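Phosphoserine phosphatase RsbX (Bacillus subtilis, PDB 3W42) dephosphorylates the phosphoserine of RsbS as a manganese-binding PPM-type phosphatase and so acts as a negative regulator of sigma-B activity in the general stress response. Local coordinates at residues 8-14 with 193-199; 86-90 with 128-132; 112-116 with 163-168. Where two conformers were deposited one is given. Residue numbers count along the deposited sequence, not the author numbering.

In the fold
Starting near the N terminus, residues 8-14 wait for the very end of the chain: interaction 1 pairs them with 193-199 and closes a loop that holds both other contacts. Residues 86-90, at the start of strand 88-96 in the second sheet, meet the loop segment 128-132 in interaction 2. Before that loop is closed, 112-116 has begun interaction 3, completed by helix 163-169, so interactions 2 and 3 cross along the chain. Interactions 1 and 3 share one sheet of the alpha-beta beta-alpha sandwich and touch through Leu-195 and Leu-167; interaction 2 lies across the chain's centre, about 25 Å from interaction 3 between centres.

Interaction 1 of 3, residues 8-14 with 193-199; sequences EHIQTLV and YILGQLS
Five backbone hydrogen bonds join the two segments. Ser-199 N donates to His-9 O (3.0 Å); Gln-11 and Gln-197 exchange bonds, Gln-11 N to Gln-197 O at 3.0 Å and Gln-197 N to Gln-11 O at 2.9 Å; Leu-13 and Leu-195 do likewise, Leu-13 N to Leu-195 O at 3.0 Å and Leu-195 N to Leu-13 O at 2.8 Å. Between them lie the non-hydrogen-bonded pairs Ile-10/Leu-198, Thr-12/Gly-196 and Val-14/Ile-194, with CA atoms 4.4-4.5 Å apart and CA-H...O contacts such as Thr-12 CA to Leu-195 O (3.1 Å). Beyond the last pair, where His-9 meets the C-terminal Ser-199, one water joins Glu-8 O and Ser-199 OG, each at 2.8 Å; another donates to His-9 O (2.9 Å) and Ser-199 OXT (2.6 Å). The terminal carboxylate also forms a salt bridge with Arg-100. The strand axes run 4.7 Å apart at 166°, an antiparallel pairing of the chain's second strand, 10-17, with its last, 191-198, inside one sheet of the PPM-type sandwich, with strands 2-6 and 150-154 flanking the pair. On one face, Gln-11 OE1 (chi1 p) lies 2.8 Å from Gln-197 NE2 (chi1 t); Gln-11 OE1 accepts a hydrogen bond from Val-173 N. Along this face Leu-13 CD2 meets Tyr-193 CE1 at 4.0 Å and Leu-195 CD1 at 4.4 Å, under helix 173-179. On the other, Ile-10 CD1 (t,t rotamer) lies 3.7 Å from Leu-198 CD2 near the side-chainless Gly-196, and Val-14 CG2 is 4.1 Å from Ile-194 CG1.

Interaction 2 of 3, residues 86-90 with 128-132; sequences RGATA and SGYLS
Residues 88-90 are extended and open strand 88-96, whereas 128-132 is an irregular loop that crosses it, the end-to-end directions of the touching parts being 97° apart. One isolated antiparallel bridge, a hydrogen-bonded pair, pins this loop to a strand of the five-stranded sheet of the PPM-type sandwich: Ala-88 N donates to Leu-131 O at 3.2 Å, Leu-131 N donates to Ala-88 O at 2.9 Å, and the two CA atoms are 5.4 Å apart. Gly-87 (phi/psi 100/174) leads into the strand with its CA 3.2 Å from Leu-131 O; a CB here would clash with that oxygen and with Tyr-130 CE2. Gly-129 (87/-153) also has a positive phi, just before the extended Tyr-130. The manganese lies about 7 Å from the side chain of Thr-89, whose OG1 hydrogen-bonds Asn-109 and whose backbone pairs with that of the metal-site residue Asp-44, so the strand start carrying this loop adjoins the metal site. Tyr-130, chi1 p, lays its ring along the turn into the strand, with CE2 3.7 Å from Arg-86 O and CD2 4.0 Å from Gly-87 CA; its CB is 3.9 Å from Thr-89 CG2. Leu-131 (m,t) inserts among Ile-75, Cys-78 and Asn-79 of helix 71-81, and its CD1 rests 4.0 Å from Ala-90 CB.

Interaction 3 of 3, residues 112-116 with 163-168; sequences FILHS and IRSHLK
Helix 163-169 lies over strand 111-115, the layering of helix on sheet expected of the alpha-beta beta-alpha sandwich; the short axes approach to 8.6 Å and cross at -43°. Apolar packing centres on Ile-113 (chi1 m, chi2 p), whose CG1 is 3.7 Å from Ile-163 CG2 and whose CG2 is 3.7 Å from Leu-167 CD1 (rotamer m,t). One helical turn separates Ile-163 and Leu-167, and the Leu-167 N to Ile-163 O hydrogen bond (3.2 Å) links them. The aliphatic part of Arg-164 joins in, its CG 4.1 Å from Ile-113 CG2, and His-115 CB is 3.8 Å from Leu-167 CB. Aromatic contact comes from the ring of His-115, chi1 t and chi2 78°: Lys-168 CB sits over a ring face, 4.0 Å from the centroid, as a CH-pi contact. Backbone bonds from Ile-113 and His-115 run instead to strand 150-154. Helix and strand are therefore held together by side-chain shape and dispersion, with the charged ends of Arg-164 and Lys-168 at the exposed margin.

Interaction 1 of 3, residues 8-14 with 193-199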
ATOM      1  N   GLU A   8       3.054 -17.614   9.708  1.00  6.96           N
ATOM      2  CA  GLU A   8       1.873 -18.420   9.920  1.00  7.29           C
ATOM      3  C   GLU A   8       0.561 -17.662   9.654  1.00  5.76           C
ATOM      4  O   GLU A   8      -0.471 -18.310   9.488  1.00  7.90           O
ATOM      5  CB  GLU A   8       1.871 -18.957  11.380  1.00  8.75           C
ATOM      6  CG  GLU A   8       3.021 -19.946  11.707  1.00 10.49           C
ATOM      7  CD  GLU A   8       3.270 -20.155  13.208  1.00 11.44           C
ATOM      8  OE1 GLU A   8       3.762 -19.153  13.873  1.00 14.23           O
ATOM      9  OE2 GLU A   8       2.958 -21.241  13.732  1.00 17.75           O
ATOM     10  N   HIS A   9       0.615 -16.357   9.636  1.00  5.37           N
ATOM     11  CA  HIS A   9      -0.566 -15.509   9.592  1.00  5.47           C
ATOM     12  C   HIS A   9      -0.802 -14.820   8.273  1.00  5.31           C
ATOM     13  O   HIS A   9      -1.928 -14.361   8.006  1.00  5.46           O
ATOM     14  CB  HIS A   9      -0.483 -14.461  10.704  1.00  6.21           C
ATOM     15  CG  HIS A   9      -0.338 -15.111  12.043  1.00  7.71           C
ATOM     16  ND1 HIS A   9      -1.332 -15.873  12.602  1.00  9.38           N
ATOM     17  CD2 HIS A   9       0.753 -15.151  12.843  1.00 10.81           C
ATOM     18  CE1 HIS A   9      -0.836 -16.345  13.746  1.00 13.85           C
ATOM     19  NE2 HIS A   9       0.423 -15.943  13.884  1.00 12.35           N
ATOM     20  N   ILE A  10       0.223 -14.644   7.468  1.00  5.50           N
ATOM     21  CA  ILE A  10       0.114 -13.919   6.214  1.00  5.82           C
ATOM     22  C   ILE A  10       1.217 -14.352   5.264  1.00  6.12           C
ATOM     23  O   ILE A  10       2.311 -14.698   5.679  1.00  6.94           O
ATOM     24  CB  ILE A  10       0.231 -12.368   6.462  1.00  6.17           C
ATOM     25  CG1 ILE A  10      -0.348 -11.550   5.263  1.00  6.07           C
ATOM     26  CG2 ILE A  10       1.655 -11.939   6.904  1.00  7.79           C
ATOM     27  CD1 ILE A  10      -0.326 -10.075   5.503  1.00  7.49           C
ATOM     28  N   GLN A  11       0.883 -14.312   3.978  0.54  5.10           N
ATOM     29  CA  GLN A  11       1.877 -14.326   2.920  0.54  4.89           C
ATOM     30  C   GLN A  11       1.757 -13.048   2.115  0.54  4.72           C
ATOM     31  O   GLN A  11       0.625 -12.603   1.850  0.54  5.13           O
ATOM     32  CB  GLN A  11       1.931 -15.577   2.081  0.54  6.43           C
ATOM     33  CG  GLN A  11       0.760 -15.800   1.244  0.54  7.75           C
ATOM     34  CD  GLN A  11       0.855 -16.878   0.215  0.54  8.70           C
ATOM     35  OE1 GLN A  11       0.149 -16.583  -0.839  0.54  7.63           O
ATOM     36  NE2 GLN A  11       1.373 -18.105   0.543  0.54  9.63           N
ATOM     37  N   THR A  12       2.887 -12.459   1.775  1.00  5.07           N
ATOM     38  CA  THR A  12       2.901 -11.196   1.091  1.00  5.40           C
ATOM     39  C   THR A  12       3.829 -11.220  -0.150  1.00  5.29           C
ATOM     40  O   THR A  12       4.767 -12.027  -0.232  1.00  6.37           O
ATOM     41  CB  THR A  12       3.326 -10.038   1.983  1.00  5.15           C
ATOM     42  OG1 THR A  12       4.665 -10.255   2.477  1.00  6.83           O
ATOM     43  CG2 THR A  12       2.392  -9.845   3.186  1.00  7.24           C
ATOM     44  N   LEU A  13       3.554 -10.315  -1.046  1.00  4.89           N
ATOM     45  CA  LEU A  13       4.364 -10.093  -2.239  1.00  5.41           C
ATOM     46  C   LEU A  13       4.376  -8.610  -2.522  1.00  4.84           C
ATOM     47  O   LEU A  13       3.293  -7.996  -2.569  1.00  6.33           O
ATOM     48  CB  LEU A  13       3.832 -10.933  -3.387  1.00  5.49           C
ATOM     49  CG  LEU A  13       4.624 -10.845  -4.728  1.00  6.38           C
ATOM     50  CD1 LEU A  13       4.396 -12.129  -5.509  1.00  8.73           C
ATOM     51  CD2 LEU A  13       4.221  -9.631  -5.533  1.00  7.12           C
ATOM     52  N   VAL A  14       5.555  -8.049  -2.700  1.00  5.27           N
ATOM     53  CA  VAL A  14       5.715  -6.662  -3.113  1.00  5.77           C
ATOM     54  C   VAL A  14       6.280  -6.661  -4.534  1.00  6.26           C
ATOM     55  O   VAL A  14       7.291  -7.369  -4.795  1.00  7.42           O
ATOM     56  CB  VAL A  14       6.643  -5.876  -2.211  1.00  7.92           C
ATOM     57  CG1 VAL A  14       6.765  -4.412  -2.719  1.00 10.39           C
ATOM     58  CG2 VAL A  14       6.258  -6.013  -0.801  1.00  9.54           C
ATOM     59  N   TYR A 193       2.878  -2.457  -6.022  1.00  4.73           N
ATOM     60  CA  TYR A 193       1.758  -3.030  -5.284  1.00  5.30           C
ATOM     61  C   TYR A 193       2.272  -3.962  -4.224  1.00  5.02           C
ATOM     62  O   TYR A 193       3.337  -4.563  -4.333  1.00  5.38           O
ATOM     63  CB  TYR A 193       0.704  -3.717  -6.201  1.00  5.47           C
ATOM     64  CG  TYR A 193       1.163  -4.847  -7.060  1.00  5.20           C
ATOM     65  CD1 TYR A 193       1.322  -6.127  -6.578  1.00  6.20           C
ATOM     66  CD2 TYR A 193       1.389  -4.649  -8.411  1.00  6.09           C
ATOM     67  CE1 TYR A 193       1.699  -7.173  -7.437  1.00  6.86           C
ATOM     68  CE2 TYR A 193       1.730  -5.685  -9.247  1.00  7.49           C
ATOM     69  CZ  TYR A 193       1.897  -6.924  -8.775  1.00  7.34           C
ATOM     70  OH  TYR A 193       2.248  -7.933  -9.654  1.00  9.83           O
ATOM     71  N   ILE A 194       1.462  -4.101  -3.167  1.00  4.37           N
ATOM     72  CA  ILE A 194       1.654  -5.066  -2.104  1.00  4.28           C
ATOM     73  C   ILE A 194       0.427  -5.942  -2.083  1.00  3.59           C
ATOM     74  O   ILE A 194      -0.682  -5.441  -1.983  1.00  4.68           O
ATOM     75  CB  ILE A 194       1.864  -4.416  -0.743  1.00  5.34           C
ATOM     76  CG1 ILE A 194       3.064  -3.477  -0.702  1.00  7.51           C
ATOM     77  CG2 ILE A 194       1.931  -5.486   0.357  1.00  7.75           C
ATOM     78  CD1 ILE A 194       3.325  -2.801   0.647  1.00  9.41           C
ATOM     79  N   LEU A 195       0.613  -7.250  -2.173  1.00  4.31           N
ATOM     80  CA  LEU A 195      -0.414  -8.246  -2.044  1.00  4.26           C
ATOM     81  C   LEU A 195      -0.289  -8.952  -0.701  1.00  4.61           C
ATOM     82  O   LEU A 195       0.844  -9.290  -0.282  1.00  4.93           O
ATOM     83  CB  LEU A 195      -0.263  -9.301  -3.099  1.00  4.12           C
ATOM     84  CG  LEU A 195      -0.575  -8.832  -4.519  1.00  7.56           C
ATOM     85  CD1 LEU A 195      -0.170  -9.787  -5.578  1.00  7.86           C
ATOM     86  CD2 LEU A 195      -2.260  -8.701  -4.600  1.00 13.09           C
ATOM     87  N   GLY A 196      -1.403  -9.316  -0.086  1.00  4.25           N
ATOM     88  CA  GLY A 196      -1.403 -10.153   1.076  1.00  4.46           C
ATOM     89  C   GLY A 196      -2.539 -11.166   1.021  1.00  4.10           C
ATOM     90  O   GLY A 196      -3.610 -10.916   0.526  1.00  4.97           O
ATOM     91  N   GLN A 197      -2.235 -12.336   1.565  1.00  4.55           N
ATOM     92  CA  GLN A 197      -3.203 -13.412   1.783  0.80  4.51           C
ATOM     93  C   GLN A 197      -3.139 -13.732   3.272  1.00  4.70           C
ATOM     94  O   GLN A 197      -2.080 -14.110   3.774  1.00  5.87           O
ATOM     95  CB  GLN A 197      -2.906 -14.627   0.911  0.80  5.26           C
ATOM     96  CG  GLN A 197      -3.822 -15.793   1.233  0.80  6.21           C
ATOM     97  CD  GLN A 197      -3.600 -16.932   0.282  0.80  6.54           C
ATOM     98  OE1 GLN A 197      -4.599 -17.462  -0.255  0.80  9.84           O
ATOM     99  NE2 GLN A 197      -2.399 -17.337   0.093  0.80  6.67           N
ATOM    100  N   LEU A 198      -4.289 -13.600   3.948  1.00  4.74           N
ATOM    101  CA  LEU A 198      -4.358 -13.690   5.430  1.00  4.83           C
ATOM    102  C   LEU A 198      -4.952 -15.005   5.847  1.00  5.43           C
ATOM    103  O   LEU A 198      -6.045 -15.414   5.359  1.00  6.43           O
ATOM    104  CB  LEU A 198      -5.266 -12.544   5.931  1.00  5.41           C
ATOM    105  CG  LEU A 198      -4.624 -11.163   5.783  1.00  5.49           C
ATOM    106  CD1 LEU A 198      -5.634 -10.071   5.759  1.00  6.00           C
ATOM    107  CD2 LEU A 198      -3.625 -10.939   6.959  1.00  6.34           C
ATOM    108  N   SER A 199      -4.322 -15.676   6.788  1.00  5.47           N
ATOM    109  CA  SER A 199      -4.780 -16.932   7.366  0.70  5.81           C
ATOM    110  C   SER A 199      -5.821 -16.667   8.487  1.00  6.09           C
ATOM    111  O   SER A 199      -6.312 -17.707   8.996  1.00  7.46           O
ATOM    112  CB  SER A 199      -3.578 -17.712   7.901  0.70  7.14           C
ATOM    113  OG  SER A 199      -2.664 -17.885   6.845  0.70  9.92           O
ATOM    114  OXT SER A 199      -6.012 -15.501   8.867  0.50  5.96           O
TER
HETATM  115  O   HOH W   1      -0.698 -19.838   7.139  1.00 12.49           O
HETATM  116  O   HOH W   2      -4.206 -13.782   9.629  1.00  6.85           O
HETATM  117  O   HOH W   3      -3.947 -15.999  11.625  1.00 10.90           O

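Interaction 2 of 3, residues 86-90 with 128-132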
ATOM      1  N   ARG A  86       8.023  17.900  -2.211  1.00  8.62           N
ATOM      2  CA  ARG A  86       6.975  17.787  -3.238  0.50  8.66           C
ATOM      3  C   ARG A  86       5.631  17.336  -2.637  1.00  6.97           C
ATOM      4  O   ARG A  86       4.609  17.724  -3.148  1.00  8.51           O
ATOM      5  CB  ARG A  86       7.343  16.774  -4.308  0.50  8.87           C
ATOM      6  CG  ARG A  86       8.505  17.198  -5.249  0.50 10.71           C
ATOM      7  CD  ARG A  86       8.025  17.974  -6.432  0.50 10.95           C
ATOM      8  NE  ARG A  86       9.003  18.219  -7.479  0.50  7.39           N
ATOM      9  CZ  ARG A  86       9.605  19.397  -7.715  0.50  7.25           C
ATOM     10  NH1 ARG A  86       9.470  20.474  -6.937  0.50  7.60           N
ATOM     11  NH2 ARG A  86      10.342  19.483  -8.790  0.50  6.63           N
ATOM     12  N   GLY A  87       5.667  16.471  -1.636  1.00  6.79           N
ATOM     13  CA  GLY A  87       4.463  15.828  -1.169  1.00  6.37           C
ATOM     14  C   GLY A  87       4.355  14.460  -1.720  1.00  5.47           C
ATOM     15  O   GLY A  87       5.084  14.035  -2.601  1.00  5.89           O
ATOM     16  N   ALA A  88       3.326  13.714  -1.249  1.00  5.30           N
ATOM     17  CA  ALA A  88       3.107  12.346  -1.708  1.00  4.70           C
ATOM     18  C   ALA A  88       1.678  11.922  -1.479  1.00  4.40           C
ATOM     19  O   ALA A  88       1.050  12.399  -0.487  1.00  5.94           O
ATOM     20  CB  ALA A  88       4.029  11.354  -0.981  1.00  6.10           C
ATOM     21  N   THR A  89       1.160  11.037  -2.265  1.00  4.44           N
ATOM     22  CA  THR A  89      -0.011  10.278  -1.910  1.00  4.39           C
ATOM     23  C   THR A  89       0.441   9.024  -1.153  1.00  4.64           C
ATOM     24  O   THR A  89       1.540   8.505  -1.429  1.00  4.41           O
ATOM     25  CB  THR A  89      -0.909   9.998  -3.122  1.00  4.55           C
ATOM     26  OG1 THR A  89      -0.123   9.184  -4.038  1.00  5.12           O
ATOM     27  CG2 THR A  89      -1.372  11.252  -3.786  1.00  5.43           C
ATOM     28  N   ALA A  90      -0.334   8.536  -0.178  1.00  4.52           N
ATOM     29  CA  ALA A  90       0.161   7.439   0.629  1.00  4.58           C
ATOM     30  C   ALA A  90      -0.987   6.726   1.336  1.00  4.65           C
ATOM     31  O   ALA A  90      -2.016   7.323   1.642  1.00  6.33           O
ATOM     32  CB  ALA A  90       1.113   7.960   1.717  1.00  6.11           C
ATOM     33  N   SER A 128      -9.235  12.852  -1.756  1.00  8.74           N
ATOM     34  CA  SER A 128      -8.637  13.877  -2.602  1.00  8.38           C
ATOM     35  C   SER A 128      -7.465  14.503  -1.961  1.00  7.04           C
ATOM     36  O   SER A 128      -7.298  14.567  -0.756  1.00  7.57           O
ATOM     37  CB  SER A 128      -9.700  14.933  -2.992  1.00 10.69           C
ATOM     38  OG  SER A 128     -10.219  15.564  -1.818  1.00 11.55           O
ATOM     39  N   GLY A 129      -6.611  15.028  -2.839  1.00  8.73           N
ATOM     40  CA  GLY A 129      -5.430  15.748  -2.419  1.00  8.87           C
ATOM     41  C   GLY A 129      -4.231  14.813  -2.188  1.00  7.63           C
ATOM     42  O   GLY A 129      -4.079  13.798  -2.797  1.00  8.16           O
ATOM     43  N   TYR A 130      -3.352  15.274  -1.321  1.00  7.64           N
ATOM     44  CA  TYR A 130      -2.109  14.581  -1.047  1.00  6.57           C
ATOM     45  C   TYR A 130      -1.563  15.046   0.275  1.00  6.41           C
ATOM     46  O   TYR A 130      -2.042  16.054   0.832  1.00  8.39           O
ATOM     47  CB  TYR A 130      -1.055  14.789  -2.204  1.00  6.98           C
ATOM     48  CG  TYR A 130      -0.591  16.180  -2.410  1.00  7.65           C
ATOM     49  CD1 TYR A 130      -1.333  17.056  -3.207  1.00  8.68           C
ATOM     50  CD2 TYR A 130       0.607  16.624  -1.868  1.00  7.83           C
ATOM     51  CE1 TYR A 130      -0.848  18.370  -3.401  1.00 10.08           C
ATOM     52  CE2 TYR A 130       1.047  17.897  -2.072  1.00  9.25           C
ATOM     53  CZ  TYR A 130       0.324  18.781  -2.814  1.00 10.50           C
ATOM     54  OH  TYR A 130       0.755  20.081  -3.022  1.00 12.69           O
ATOM     55  N   LEU A 131      -0.575  14.380   0.800  1.00  6.51           N
ATOM     56  CA  LEU A 131       0.110  14.827   1.984  1.00  6.93           C
ATOM     57  C   LEU A 131       1.078  15.909   1.567  1.00  6.55           C
ATOM     58  O   LEU A 131       2.082  15.676   0.903  1.00  7.06           O
ATOM     59  CB  LEU A 131       0.865  13.691   2.657  1.00  6.64           C
ATOM     60  CG  LEU A 131       0.023  12.514   3.132  1.00  6.86           C
ATOM     61  CD1 LEU A 131       0.866  11.415   3.703  1.00  8.92           C
ATOM     62  CD2 LEU A 131      -1.050  12.906   4.157  1.00  7.99           C
ATOM     63  N   SER A 132       0.790  17.159   2.010  1.00  8.29           N
ATOM     64  CA  SER A 132       1.516  18.335   1.603  1.00  8.45           C
ATOM     65  C   SER A 132       2.244  19.048   2.735  1.00  9.15           C
ATOM     66  O   SER A 132       2.990  19.965   2.490  1.00 10.89           O
ATOM     67  CB  SER A 132       0.523  19.331   0.965  1.00 11.15           C
ATOM     68  OG  SER A 132      -0.317  19.852   2.002  1.00 13.68           O
TER

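Interaction 3 of 3, residues 112-116 with 163-168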
ATOM      1  N   PHE A 112      -6.476   0.719  -1.852  1.00  4.73           N
ATOM      2  CA  PHE A 112      -6.477  -0.464  -1.023  1.00  4.24           C
ATOM      3  C   PHE A 112      -7.792  -1.187  -1.233  1.00  4.11           C
ATOM      4  O   PHE A 112      -8.876  -0.586  -1.176  1.00  5.45           O
ATOM      5  CB  PHE A 112      -6.354  -0.071   0.470  1.00  5.12           C
ATOM      6  CG  PHE A 112      -6.511  -1.174   1.467  1.00  4.71           C
ATOM      7  CD1 PHE A 112      -5.855  -2.396   1.374  1.00  4.89           C
ATOM      8  CD2 PHE A 112      -7.257  -0.965   2.636  1.00  5.89           C
ATOM      9  CE1 PHE A 112      -5.960  -3.335   2.377  1.00  5.35           C
ATOM     10  CE2 PHE A 112      -7.373  -1.890   3.632  1.00  6.80           C
ATOM     11  CZ  PHE A 112      -6.726  -3.107   3.514  1.00  6.30           C
ATOM     12  N   ILE A 113      -7.705  -2.498  -1.500  1.00  4.02           N
ATOM     13  CA  ILE A 113      -8.857  -3.349  -1.673  1.00  5.02           C
ATOM     14  C   ILE A 113      -8.631  -4.612  -0.869  1.00  4.70           C
ATOM     15  O   ILE A 113      -7.595  -5.271  -1.070  1.00  5.28           O
ATOM     16  CB  ILE A 113      -9.079  -3.732  -3.220  1.00  6.66           C
ATOM     17  CG1 ILE A 113      -9.167  -2.476  -4.104  1.00  7.82           C
ATOM     18  CG2 ILE A 113     -10.339  -4.594  -3.282  1.00  8.78           C
ATOM     19  CD1 ILE A 113      -7.885  -1.971  -4.653  1.00 10.06           C
ATOM     20  N   LEU A 114      -9.545  -4.958   0.012  1.00  6.10           N
ATOM     21  CA  LEU A 114      -9.489  -6.206   0.791  1.00  6.09           C
ATOM     22  C   LEU A 114     -10.743  -7.002   0.449  1.00  7.40           C
ATOM     23  O   LEU A 114     -11.857  -6.549   0.620  1.00  9.47           O
ATOM     24  CB  LEU A 114      -9.314  -5.925   2.269  1.00  7.24           C
ATOM     25  CG  LEU A 114      -9.177  -7.188   3.190  1.00  8.85           C
ATOM     26  CD1 LEU A 114      -8.197  -6.913   4.379  1.00 10.10           C
ATOM     27  CD2 LEU A 114     -10.525  -7.771   3.596  1.00 10.93           C
ATOM     28  N   HIS A 115     -10.523  -8.202  -0.078  1.00  7.43           N
ATOM     29  CA  HIS A 115     -11.556  -9.143  -0.532  1.00  8.27           C
ATOM     30  C   HIS A 115     -11.724 -10.205   0.517  1.00  6.81           C
ATOM     31  O   HIS A 115     -10.790 -10.849   0.910  1.00  8.53           O
ATOM     32  CB  HIS A 115     -11.090  -9.850  -1.847  1.00 11.58           C
ATOM     33  CG  HIS A 115     -12.012 -10.954  -2.301  1.00 15.19           C
ATOM     34  ND1 HIS A 115     -13.208 -10.754  -2.939  1.00 17.69           N
ATOM     35  CD2 HIS A 115     -11.968 -12.271  -2.048  1.00 15.43           C
ATOM     36  CE1 HIS A 115     -13.846 -11.896  -3.100  1.00 15.53           C
ATOM     37  NE2 HIS A 115     -13.115 -12.839  -2.517  1.00 15.96           N
ATOM     38  N   SER A 116     -12.980 -10.394   0.939  1.00  7.49           N
ATOM     39  CA  SER A 116     -13.394 -11.358   1.928  0.70 10.13           C
ATOM     40  C   SER A 116     -13.906 -12.616   1.221  1.00 10.28           C
ATOM     41  O   SER A 116     -14.630 -12.484   0.243  1.00 10.77           O
ATOM     42  CB  SER A 116     -14.536 -10.651   2.697  0.70  9.94           C
ATOM     43  OG  SER A 116     -14.954 -11.471   3.753  0.70 14.61           O
ATOM     44  N   ILE A 163     -10.181  -5.164 -10.156  1.00  8.39           N
ATOM     45  CA  ILE A 163      -9.218  -5.739  -9.235  1.00  8.01           C
ATOM     46  C   ILE A 163      -9.754  -6.795  -8.339  1.00  8.54           C
ATOM     47  O   ILE A 163      -9.090  -7.756  -7.993  1.00  9.08           O
ATOM     48  CB  ILE A 163      -8.462  -4.615  -8.488  1.00  9.22           C
ATOM     49  CG1 ILE A 163      -7.263  -5.102  -7.701  1.00 10.66           C
ATOM     50  CG2 ILE A 163      -9.435  -3.846  -7.534  1.00 10.56           C
ATOM     51  CD1 ILE A 163      -6.249  -5.709  -8.545  1.00 12.63           C
ATOM     52  N   ARG A 164     -11.005  -6.631  -7.919  1.00  9.04           N
ATOM     53  CA  ARG A 164     -11.627  -7.586  -7.005  0.70  9.79           C
ATOM     54  C   ARG A 164     -11.603  -8.967  -7.614  1.00  8.95           C
ATOM     55  O   ARG A 164     -11.426  -9.941  -6.912  1.00 10.34           O
ATOM     56  CB  ARG A 164     -13.063  -7.160  -6.741  0.70 10.36           C
ATOM     57  CG  ARG A 164     -13.248  -6.018  -5.789  0.70 14.98           C
ATOM     58  CD  ARG A 164     -14.732  -5.721  -5.689  0.70 20.69           C
ATOM     59  NE  ARG A 164     -15.006  -4.688  -4.707  0.70 28.40           N
ATOM     60  CZ  ARG A 164     -16.114  -3.974  -4.642  0.70 28.52           C
ATOM     61  NH1 ARG A 164     -17.105  -4.200  -5.506  0.70 29.95           N
ATOM     62  NH2 ARG A 164     -16.235  -3.060  -3.672  0.70 29.71           N
ATOM     63  N   SER A 165     -11.827  -9.076  -8.918  1.00  9.24           N
ATOM     64  CA  SER A 165     -11.856 -10.378  -9.543  1.00  9.21           C
ATOM     65  C   SER A 165     -10.506 -11.115  -9.446  1.00  7.64           C
ATOM     66  O   SER A 165     -10.458 -12.315  -9.300  1.00  8.32           O
ATOM     67  CB  SER A 165     -12.330 -10.248 -11.006  1.00 11.41           C
ATOM     68  OG  SER A 165     -11.372  -9.654 -11.872  1.00 11.31           O
ATOM     69  N   HIS A 166      -9.405 -10.338  -9.573  1.00  7.84           N
ATOM     70  CA  HIS A 166      -8.110 -10.946  -9.480  1.00  7.12           C
ATOM     71  C   HIS A 166      -7.881 -11.484  -8.076  1.00  6.65           C
ATOM     72  O   HIS A 166      -7.286 -12.547  -7.881  1.00  7.70           O
ATOM     73  CB  HIS A 166      -7.018  -9.915  -9.868  1.00  7.17           C
ATOM     74  CG  HIS A 166      -7.085  -9.525 -11.301  1.00  7.25           C
ATOM     75  ND1 HIS A 166      -6.332 -10.182 -12.238  1.00  7.30           N
ATOM     76  CD2 HIS A 166      -7.806  -8.591 -11.925  1.00  7.12           C
ATOM     77  CE1 HIS A 166      -6.603  -9.639 -13.415  1.00  7.71           C
ATOM     78  NE2 HIS A 166      -7.493  -8.665 -13.277  1.00  7.93           N
ATOM     79  N   LEU A 167      -8.272 -10.707  -7.069  1.00  6.64           N
ATOM     80  CA  LEU A 167      -8.152 -11.143  -5.657  1.00  6.91           C
ATOM     81  C   LEU A 167      -9.006 -12.362  -5.423  1.00  6.96           C
ATOM     82  O   LEU A 167      -8.571 -13.275  -4.734  1.00  8.33           O
ATOM     83  CB  LEU A 167      -8.574 -10.025  -4.721  1.00  6.71           C
ATOM     84  CG  LEU A 167      -7.691  -8.758  -4.749  1.00  6.61           C
ATOM     85  CD1 LEU A 167      -8.327  -7.704  -3.833  1.00  8.28           C
ATOM     86  CD2 LEU A 167      -6.352  -9.025  -4.242  1.00  8.24           C
ATOM     87  N   LYS A 168     -10.233 -12.383  -5.934  1.00  7.32           N
ATOM     88  CA  LYS A 168     -11.135 -13.497  -5.664  1.00  7.80           C
ATOM     89  C   LYS A 168     -10.586 -14.788  -6.263  1.00  7.34           C
ATOM     90  O   LYS A 168     -10.571 -15.823  -5.632  1.00  8.82           O
ATOM     91  CB  LYS A 168     -12.462 -13.171  -6.258  1.00 10.19           C
ATOM     92  CG  LYS A 168     -13.449 -14.305  -6.167  1.00 11.82           C
ATOM     93  CD  LYS A 168     -14.896 -13.856  -6.571  1.00 17.37           C
ATOM     94  CE  LYS A 168     -15.841 -15.031  -6.488  1.00 21.32           C
ATOM     95  NZ  LYS A 168     -17.235 -14.589  -6.672  1.00 26.64           N
TER